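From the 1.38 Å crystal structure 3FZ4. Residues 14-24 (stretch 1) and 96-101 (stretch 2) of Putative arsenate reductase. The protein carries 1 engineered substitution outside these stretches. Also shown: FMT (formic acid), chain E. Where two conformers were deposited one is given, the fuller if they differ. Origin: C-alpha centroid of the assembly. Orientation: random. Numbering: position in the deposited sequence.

Stretch 1 (14-24) STCRRAKAELD
Stretch 2 96-101: KRPLLV

Stretch 1 is helical throughout, with phi/psi between -56/-34 and -69/-47 and seven i to i-4 hydrogen bonds, from Arg 18 N to Ser 14 O (3.2 Å) through Asp 24 N to Lys 20 O (2.9 Å). Stretch 2 begins as loop, passes through a cis peptide between Arg 97 (-141/155) and Pro 98 (-70/167, C-gamma endo), and becomes strand at Leu 99 (-124/139), Leu 100 (-116/127) and Val 101 (-128/136). The two backbones come nearest, measured CA to CA, at Cys 16 and Pro 98, 5.3 Å apart. From there both run in the same general sense, so Leu 23 meets Leu 100 farther along. The buried surface totals 252 Å².

Apolar contact holds the interface, and no direct hydrogen bond crosses it. Pro 98 points toward the helix and gives up the largest area, 67 Å². Its CD lies 3.9 Å from SG of Cys 16 (chi1 m), while its CG lies 4.1 Å from CB of Ala 19, an apolar contact between the proline ring and the alanine methyl. Cys 16 SG also stands 4.0 Å from CD of Arg 97 (chi1 p, chi2 and chi3 t), and is bonded covalently to a group elsewhere in the structure. One helical turn beyond Ala 19, Leu 23 (m, t) places CD1 4.3 Å from CD1 of Leu 100 (t, p). Leu 99 (m, t) and Val 101 (t) are out of reach, as strand alternation predicts.

Polar linkage is through water. Thr 15 (chi1 p) sets OG1 3.3 Å from Pro 98 CD and 3.7 Å from Arg 97 O; water 1 bridges the oxygens, 2.8 Å from Thr 15 OG1 and donating to Arg 97 O at 2.7 Å. It accepts a weak bond from Lys 96 NZ at 3.4 Å.

Away from this contact, Arg 18 NH2 donates a very short 2.3 Å hydrogen bond to formic acid O2, at 118°.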

# COMPACT_ATOMS: atom_id res chain seq x y z
N SER A 14 10.03 9.19 -1.57
CA SER A 14 10.80 9.22 -2.80
C SER A 14 10.42 8.09 -3.78
O SER A 14 10.45 8.29 -5.03
CB SER A 14 12.29 9.20 -2.49
OG SER A 14 12.66 7.95 -1.98
N THR A 15 10.07 6.93 -3.23
CA THR A 15 9.70 5.81 -4.12
C THR A 15 8.40 6.13 -4.79
O THR A 15 8.20 5.80 -5.96
CB THR A 15 9.55 4.38 -3.47
OG1 THR A 15 8.72 4.47 -2.30
CG2 THR A 15 10.91 3.72 -3.16
N CYS A 16 7.47 6.78 -4.08
CA CYS A 16 6.21 7.19 -4.71
C CYS A 16 6.43 8.16 -5.87
O CYS A 16 5.77 8.05 -6.89
CB CYS A 16 5.28 7.89 -3.72
SG CYS A 16 4.84 6.93 -2.27
N ARG A 17 7.38 9.07 -5.73
CA ARG A 17 7.63 10.03 -6.80
C ARG A 17 8.17 9.31 -8.05
O ARG A 17 7.77 9.62 -9.16
CB ARG A 17 8.57 11.14 -6.32
CG ARG A 17 8.68 12.33 -7.29
CD ARG A 17 9.51 13.48 -6.70
NE ARG A 17 9.96 14.47 -7.69
CZ ARG A 17 11.18 14.52 -8.22
NH1 ARG A 17 11.51 15.46 -9.10
NH2 ARG A 17 12.10 13.62 -7.87
N ARG A 18 9.07 8.35 -7.87
CA ARG A 18 9.60 7.55 -8.98
C ARG A 18 8.50 6.77 -9.66
O ARG A 18 8.40 6.72 -10.88
CB ARG A 18 10.61 6.54 -8.44
CG ARG A 18 11.94 7.16 -8.04
CD ARG A 18 12.89 6.18 -7.34
NE ARG A 18 13.18 4.94 -8.05
CZ ARG A 18 13.46 3.79 -7.44
NH1 ARG A 18 13.47 3.69 -6.11
NH2 ARG A 18 13.73 2.74 -8.19
N ALA A 19 7.66 6.12 -8.84
CA ALA A 19 6.59 5.28 -9.37
C ALA A 19 5.60 6.15 -10.17
O ALA A 19 5.13 5.75 -11.25
CB ALA A 19 5.90 4.57 -8.24
N LYS A 20 5.24 7.31 -9.62
CA LYS A 20 4.28 8.20 -10.31
C LYS A 20 4.87 8.69 -11.63
O LYS A 20 4.17 8.78 -12.64
CB LYS A 20 3.89 9.36 -9.39
CG LYS A 20 2.62 10.10 -9.87
CD LYS A 20 2.32 11.27 -8.92
CE LYS A 20 0.88 11.73 -8.96
NZ LYS A 20 0.69 12.68 -7.82
N ALA A 21 6.17 8.99 -11.63
CA ALA A 21 6.81 9.40 -12.88
C ALA A 21 6.68 8.29 -13.92
O ALA A 21 6.51 8.58 -15.11
CB ALA A 21 8.29 9.79 -12.67
N GLU A 22 6.85 7.01 -13.52
CA GLU A 22 6.69 5.93 -14.49
C GLU A 22 5.26 5.83 -15.00
O GLU A 22 5.05 5.65 -16.21
CB GLU A 22 7.16 4.60 -13.91
CG GLU A 22 7.17 3.54 -14.99
CD GLU A 22 7.37 2.13 -14.48
OE1 GLU A 22 7.38 1.92 -13.25
OE2 GLU A 22 7.45 1.23 -15.36
N LEU A 23 4.28 5.94 -14.10
CA LEU A 23 2.88 5.94 -14.57
C LEU A 23 2.63 7.04 -15.60
O LEU A 23 1.95 6.82 -16.59
CB LEU A 23 1.92 6.10 -13.41
CG LEU A 23 1.83 4.93 -12.45
CD1 LEU A 23 1.02 5.30 -11.20
CD2 LEU A 23 1.27 3.71 -13.15
N ASP A 24 3.21 8.22 -15.34
CA ASP A 24 3.04 9.33 -16.29
C ASP A 24 3.72 9.01 -17.64
O ASP A 24 3.17 9.28 -18.69
CB ASP A 24 3.55 10.62 -15.69
CG ASP A 24 2.70 11.08 -14.50
OD1 ASP A 24 1.50 10.72 -14.42
OD2 ASP A 24 3.22 11.87 -13.66
N LYS A 96 2.59 0.26 3.93
CA LYS A 96 3.67 0.33 2.95
C LYS A 96 3.20 1.20 1.77
O LYS A 96 2.03 1.09 1.36
CB LYS A 96 3.93 -1.09 2.48
CG LYS A 96 5.01 -1.21 1.44
CD LYS A 96 6.35 -0.73 1.95
CE LYS A 96 7.44 -1.18 1.01
NZ LYS A 96 8.77 -0.56 1.28
N ARG A 97 4.10 2.00 1.21
CA ARG A 97 3.72 2.85 0.07
C ARG A 97 4.90 2.87 -0.91
O ARG A 97 6.04 2.61 -0.49
CB ARG A 97 3.36 4.28 0.50
CG ARG A 97 4.46 4.91 1.34
CD ARG A 97 4.14 6.33 1.66
NE ARG A 97 5.29 7.01 2.25
CZ ARG A 97 5.43 7.26 3.55
NH1 ARG A 97 6.51 7.91 3.96
NH2 ARG A 97 4.49 6.90 4.41
N PRO A 98 4.66 3.11 -2.19
CA PRO A 98 3.33 3.23 -2.79
C PRO A 98 2.58 1.91 -2.87
O PRO A 98 3.16 0.82 -2.68
CB PRO A 98 3.63 3.73 -4.20
CG PRO A 98 5.02 3.20 -4.49
CD PRO A 98 5.75 3.24 -3.17
N LEU A 99 1.28 2.00 -3.16
CA LEU A 99 0.49 0.82 -3.52
C LEU A 99 -0.15 1.09 -4.86
O LEU A 99 -0.57 2.22 -5.15
CB LEU A 99 -0.67 0.60 -2.56
CG LEU A 99 -0.35 0.48 -1.08
CD1 LEU A 99 -1.67 0.45 -0.28
CD2 LEU A 99 0.49 -0.77 -0.81
N LEU A 100 -0.15 0.06 -5.70
CA LEU A 100 -0.88 0.10 -6.97
C LEU A 100 -1.97 -0.95 -6.93
O LEU A 100 -1.72 -2.10 -6.60
CB LEU A 100 0.08 -0.10 -8.14
CG LEU A 100 -0.51 0.21 -9.52
CD1 LEU A 100 -0.77 1.69 -9.67
CD2 LEU A 100 0.41 -0.30 -10.62
N VAL A 101 -3.19 -0.51 -7.21
CA VAL A 101 -4.41 -1.30 -7.04
C VAL A 101 -5.16 -1.25 -8.35
O VAL A 101 -5.28 -0.20 -8.95
CB VAL A 101 -5.23 -0.73 -5.88
CG1 VAL A 101 -6.53 -1.52 -5.67
CG2 VAL A 101 -4.41 -0.70 -4.59
C FMT E . 12.54 0.52 -9.15
O1 FMT E . 11.90 -0.40 -9.64
O2 FMT E . 12.88 0.60 -7.97
O HOH W 1 8.64 1.99 -0.99